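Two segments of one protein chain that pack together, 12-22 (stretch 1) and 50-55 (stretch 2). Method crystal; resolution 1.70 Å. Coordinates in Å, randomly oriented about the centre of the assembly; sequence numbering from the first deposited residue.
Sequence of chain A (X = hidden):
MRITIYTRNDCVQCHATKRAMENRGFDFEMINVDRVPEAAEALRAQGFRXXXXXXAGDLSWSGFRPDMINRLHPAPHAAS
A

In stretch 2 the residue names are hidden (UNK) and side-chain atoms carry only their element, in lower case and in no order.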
ATOM      1  N   VAL A  12      -8.727  -1.188   8.849  1.00 24.13           N
ATOM      2  CA  VAL A  12      -9.751  -0.633   7.963  1.00 24.48           C
ATOM      3  C   VAL A  12      -9.179   0.154   6.781  1.00 23.59           C
ATOM      4  O   VAL A  12      -9.656   0.006   5.646  1.00 23.79           O
ATOM      5  CB  VAL A  12     -10.725   0.277   8.735  1.00 24.74           C
ATOM      6  CG1 VAL A  12     -11.884   0.688   7.824  1.00 26.98           C
ATOM      7  CG2 VAL A  12     -11.243  -0.466   9.982  1.00 26.50           C
ATOM      8  N   GLN A  13      -8.165   0.976   7.036  1.00 21.98           N
ATOM      9  CA  GLN A  13      -7.564   1.755   5.951  1.00 21.27           C
ATOM     10  C   GLN A  13      -6.871   0.865   4.934  1.00 20.15           C
ATOM     11  O   GLN A  13      -6.762   1.222   3.749  1.00 19.13           O
ATOM     12  CB  GLN A  13      -6.605   2.812   6.515  1.00 23.07           C
ATOM     13  CG  GLN A  13      -7.363   3.904   7.262  1.00 26.79           C
ATOM     14  CD  GLN A  13      -6.514   5.102   7.631  1.00 29.16           C
ATOM     15  OE1 GLN A  13      -5.880   5.724   6.776  1.00 29.07           O
ATOM     16  NE2 GLN A  13      -6.515   5.448   8.915  1.00 30.47           N
ATOM     17  N   CYS A  14      -6.393  -0.292   5.388  1.00 18.84           N
ATOM     18  CA  CYS A  14      -5.738  -1.241   4.500  1.00 20.14           C
ATOM     19  C   CYS A  14      -6.785  -1.849   3.569  1.00 20.43           C
ATOM     20  O   CYS A  14      -6.578  -1.968   2.357  1.00 19.86           O
ATOM     21  CB  CYS A  14      -5.096  -2.361   5.292  1.00 22.00           C
ATOM     22  SG  CYS A  14      -3.804  -1.855   6.465  1.00 21.71           S
ATOM     23  N   HIS A  15      -7.906  -2.265   4.151  1.00 20.84           N
ATOM     24  CA  HIS A  15      -8.985  -2.859   3.364  1.00 23.43           C
ATOM     25  C   HIS A  15      -9.538  -1.840   2.371  1.00 21.06           C
ATOM     26  O   HIS A  15      -9.787  -2.172   1.201  1.00 20.36           O
ATOM     27  CB  HIS A  15     -10.099  -3.369   4.293  1.00 26.71           C
ATOM     28  CG  HIS A  15     -11.222  -4.051   3.575  1.00 32.08           C
ATOM     29  ND1 HIS A  15     -12.291  -3.364   3.036  1.00 34.91           N
ATOM     30  CD2 HIS A  15     -11.426  -5.356   3.279  1.00 34.42           C
ATOM     31  CE1 HIS A  15     -13.103  -4.219   2.439  1.00 35.36           C
ATOM     32  NE2 HIS A  15     -12.601  -5.434   2.570  1.00 34.24           N
ATOM     33  N   ALA A  16      -9.705  -0.593   2.817  1.00 19.48           N
ATOM     34  CA  ALA A  16     -10.217   0.455   1.933  1.00 18.63           C
ATOM     35  C   ALA A  16      -9.285   0.613   0.728  1.00 18.51           C
ATOM     36  O   ALA A  16      -9.725   0.777  -0.417  1.00 18.25           O
ATOM     37  CB  ALA A  16     -10.321   1.773   2.682  1.00 17.05           C
ATOM     38  N   THR A  17      -7.988   0.563   0.992  1.00 18.17           N
ATOM     39  CA  THR A  17      -7.000   0.709  -0.076  1.00 15.98           C
ATOM     40  C   THR A  17      -7.063  -0.427  -1.097  1.00 17.40           C
ATOM     41  O   THR A  17      -7.020  -0.185  -2.310  1.00 15.32           O
ATOM     42  CB  THR A  17      -5.585   0.805   0.538  1.00 15.15           C
ATOM     43  OG1 THR A  17      -5.512   1.994   1.341  1.00 15.28           O
ATOM     44  CG2 THR A  17      -4.513   0.842  -0.564  1.00 15.24           C
ATOM     45  N   LYS A  18      -7.160  -1.664  -0.617  1.00 15.35           N
ATOM     46  CA  LYS A  18      -7.237  -2.837  -1.481  1.00 17.74           C
ATOM     47  C   LYS A  18      -8.479  -2.736  -2.370  1.00 18.49           C
ATOM     48  O   LYS A  18      -8.410  -2.918  -3.587  1.00 19.96           O
ATOM     49  CB  LYS A  18      -7.296  -4.113  -0.628  1.00 21.27           C
ATOM     50  CG  LYS A  18      -7.618  -5.391  -1.390  1.00 25.63           C
ATOM     51  CD  LYS A  18      -7.634  -6.592  -0.437  1.00 30.10           C
ATOM     52  CE  LYS A  18      -8.156  -7.853  -1.113  1.00 33.59           C
ATOM     53  NZ  LYS A  18      -8.107  -9.022  -0.185  1.00 38.02           N
ATOM     54  N   ARG A  19      -9.608  -2.447  -1.745  1.00 18.63           N
ATOM     55  CA  ARG A  19     -10.876  -2.303  -2.448  1.00 20.89           C
ATOM     56  C   ARG A  19     -10.800  -1.196  -3.505  1.00 19.40           C
ATOM     57  O   ARG A  19     -11.317  -1.348  -4.613  1.00 20.15           O
ATOM     58  CB  ARG A  19     -11.989  -1.972  -1.448  1.00 23.18           C
ATOM     59  CG  ARG A  19     -13.361  -1.720  -2.076  1.00 29.89           C
ATOM     60  CD  ARG A  19     -14.080  -3.016  -2.434  1.00 32.86           C
ATOM     61  NE  ARG A  19     -13.367  -3.795  -3.441  1.00 37.01           N
ATOM     62  CZ  ARG A  19     -13.852  -4.894  -4.015  1.00 38.32           C
ATOM     63  NH1 ARG A  19     -15.059  -5.341  -3.677  1.00 39.49           N
ATOM     64  NH2 ARG A  19     -13.129  -5.557  -4.909  1.00 36.17           N
ATOM     65  N   ALA A  20     -10.167  -0.082  -3.155  1.00 17.54           N
ATOM     66  CA  ALA A  20     -10.044   1.043  -4.083  1.00 16.47           C
ATOM     67  C   ALA A  20      -9.223   0.637  -5.298  1.00 16.06           C
ATOM     68  O   ALA A  20      -9.547   1.011  -6.444  1.00 14.51           O
ATOM     69  CB  ALA A  20      -9.394   2.231  -3.385  1.00 16.80           C
ATOM     70  N   MET A  21      -8.153  -0.112  -5.062  1.00 15.40           N
ATOM     71  CA  MET A  21      -7.322  -0.551  -6.180  1.00 16.99           C
ATOM     72  C   MET A  21      -8.086  -1.550  -7.058  1.00 16.78           C
ATOM     73  O   MET A  21      -8.002  -1.502  -8.288  1.00 17.75           O
ATOM     74  CB  MET A  21      -6.033  -1.158  -5.653  1.00 17.39           C
ATOM     75  CG  MET A  21      -5.188  -0.100  -4.961  1.00 16.73           C
ATOM     76  SD  MET A  21      -3.451  -0.525  -5.010  1.00 20.26           S
ATOM     77  CE  MET A  21      -2.729   0.801  -3.990  1.00 18.30           C
ATOM     78  N   GLU A  22      -8.831  -2.451  -6.429  1.00 18.43           N
ATOM     79  CA  GLU A  22      -9.602  -3.426  -7.183  1.00 17.91           C
ATOM     80  C   GLU A  22     -10.690  -2.729  -7.994  1.00 18.56           C
ATOM     81  O   GLU A  22     -10.990  -3.135  -9.123  1.00 18.59           O
ATOM     82  CB  GLU A  22     -10.217  -4.462  -6.226  1.00 20.91           C
ATOM     83  CG  GLU A  22      -9.135  -5.305  -5.525  1.00 22.32           C
ATOM     84  CD  GLU A  22      -9.667  -6.199  -4.411  1.00 24.75           C
ATOM     85  OE1 GLU A  22      -8.954  -7.163  -4.062  1.00 30.63           O
ATOM     86  OE2 GLU A  22     -10.765  -5.943  -3.873  1.00 26.58           O
ATOM     87  N   UNK A  50       2.084   4.480  10.121  1.00 19.03           N
ATOM     88  CA  UNK A  50       0.723   3.970  10.042  1.00 19.95           C
ATOM     89  C   UNK A  50       0.600   3.055   8.843  1.00 18.75           C
ATOM     90  O   UNK A  50       1.432   3.094   7.933  1.00 16.87           O
ATOM     91  n   UNK A  50      -2.254   6.911   9.278  1.00 25.92           N
ATOM     92  c   UNK A  50      -0.278   5.116   9.907  1.00 22.73           C
ATOM     93  c   UNK A  50      -0.133   5.886   8.621  1.00 23.92           C
ATOM     94  o   UNK A  50      -1.222   7.662   7.427  1.00 26.84           O
ATOM     95  c   UNK A  50      -1.256   6.901   8.393  1.00 26.72           C
ATOM     96  N   UNK A  51      -0.435   2.224   8.849  1.00 18.60           N
ATOM     97  CA  UNK A  51      -0.682   1.315   7.741  1.00 18.57           C
ATOM     98  C   UNK A  51      -1.969   1.693   7.035  1.00 17.65           C
ATOM     99  O   UNK A  51      -2.828   2.384   7.591  1.00 18.18           O
ATOM    100  c   UNK A  51      -0.792  -0.125   8.234  1.00 19.24           C
ATOM    101  c   UNK A  51       1.479  -0.959   7.738  1.00 18.68           C
ATOM    102  c   UNK A  51       0.478  -0.706   8.845  1.00 20.14           C
ATOM    103  c   UNK A  51       0.162  -1.996   9.582  1.00 22.05           C
ATOM    104  N   UNK A  52      -2.098   1.281   5.774  1.00 17.16           N
ATOM    105  CA  UNK A  52      -1.118   0.519   5.004  1.00 14.68           C
ATOM    106  C   UNK A  52      -0.005   1.432   4.492  1.00 14.71           C
ATOM    107  O   UNK A  52      -0.065   2.648   4.637  1.00 14.01           O
ATOM    108  c   UNK A  52      -1.945   0.021   3.823  1.00 15.73           C
ATOM    109  c   UNK A  52      -3.302   1.571   4.968  1.00 15.32           C
ATOM    110  c   UNK A  52      -2.846   1.231   3.571  1.00 13.77           C
ATOM    111  N   UNK A  53       1.014   0.825   3.907  1.00 12.45           N
ATOM    112  CA  UNK A  53       2.036   1.597   3.235  1.00 13.46           C
ATOM    113  C   UNK A  53       1.971   1.101   1.795  1.00 13.38           C
ATOM    114  O   UNK A  53       1.980  -0.110   1.535  1.00 15.36           O
ATOM    115  c   UNK A  53       3.452   1.389   3.802  1.00 13.08           C
ATOM    116  c   UNK A  53       4.478   2.043   2.867  1.00 14.59           C
ATOM    117  c   UNK A  53       3.553   2.045   5.170  1.00 13.89           C
ATOM    118  N   UNK A  54       1.867   2.029   0.852  1.00 12.35           N
ATOM    119  CA  UNK A  54       1.830   1.658  -0.550  1.00 12.97           C
ATOM    120  C   UNK A  54       3.094   2.144  -1.210  1.00 13.11           C
ATOM    121  O   UNK A  54       3.480   3.311  -1.043  1.00 13.48           O
ATOM    122  c   UNK A  54       0.635   2.300  -1.306  1.00 12.37           C
ATOM    123  c   UNK A  54      -0.679   1.817  -0.729  1.00 14.88           C
ATOM    124  c   UNK A  54       0.735   1.972  -2.792  1.00 14.33           C
ATOM    125  N   UNK A  55       3.764   1.246  -1.923  1.00 12.63           N
ATOM    126  CA  UNK A  55       4.988   1.604  -2.646  1.00 14.05           C
ATOM    127  C   UNK A  55       4.726   1.257  -4.105  1.00 14.72           C
ATOM    128  O   UNK A  55       4.369   0.119  -4.436  1.00 14.42           O
ATOM    129  c   UNK A  55       6.238   0.792  -2.161  1.00 15.07           C
ATOM    130  c   UNK A  55       6.661   2.486  -0.272  1.00 16.08           C
ATOM    131  c   UNK A  55       7.458   1.160  -3.009  1.00 16.73           C
ATOM    132  c   UNK A  55       6.512   1.034  -0.681  1.00 16.36           C
TER

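Position 50 carries five side-chain atoms beyond CA: an unbranched run of three carbons, the third holding one oxygen and one nitrogen. They make no close contact with stretch 1. That terminal amide on a three-carbon chain identifies Gln50, an exposed residue lying at the margin of the contact.

At position 51 there are four carbons and no heteroatom, with the fork at the second carbon, one step beyond CB. CB lies 3.9 Å from SG of Cys14, an apolar approach, while the end of the side chain leads away from the helix. The backbone also takes part: O of position 51 is 4.0 Å from CB of Gln13. Branching at the second carbon, rather than at CB, distinguishes leucine from isoleucine, so this is Leu51.

Position 52 has three carbons, one of which bonds back to the backbone N and closes a five-membered ring. The ring carbons lie against Gln13, Cys14 and Thr17, and CB is 3.7 Å from SG of Cys14. Such a ring belongs to proline alone among the standard residues. Pro52 follows a cis peptide bond, and its CA-to-CB bond points toward the helix. CD sits 3.6 Å from N of Cys14 and 3.6 Å from C of Gln13, so the ring rests against the peptide unit joining these two residues. CG is 3.6 Å from OG1 of Thr17.

The three carbons at position 53 form a fork at CB with two single-carbon arms, and they are out of reach of stretch 1. The fork is that of valine, and Val53 begins the strand.

Position 54 repeats the same three-carbon fork, but here CB points toward the helix, in keeping with the alternation of a strand. One arm approaches CG2 of Thr17 and the other CE of Met21. This is Val54. Its CG2 lies 4.0 Å from CG2 of Thr17, and its CG1 lies 3.8 Å from CE of Met21.

Four carbons at position 55 fork at CB, one arm being two carbons long, and make no contact with stretch 1: Ile55.

The contact contains no hydrogen bond between the stretches and rests on close packing, with 303 Å² buried in all. Pro52, the residue most covered, meets the early helix, its CA 5.0 Å from CA of Cys14, and Val54 continues the contact along Thr17 and Met21. Thr17 turns its methyl to the strand while OG1 donates a 2.8 Å hydrogen bond to O of Gln13, so its polar group is satisfied within the helix.

Stretch 2 50-55: QLPVVI
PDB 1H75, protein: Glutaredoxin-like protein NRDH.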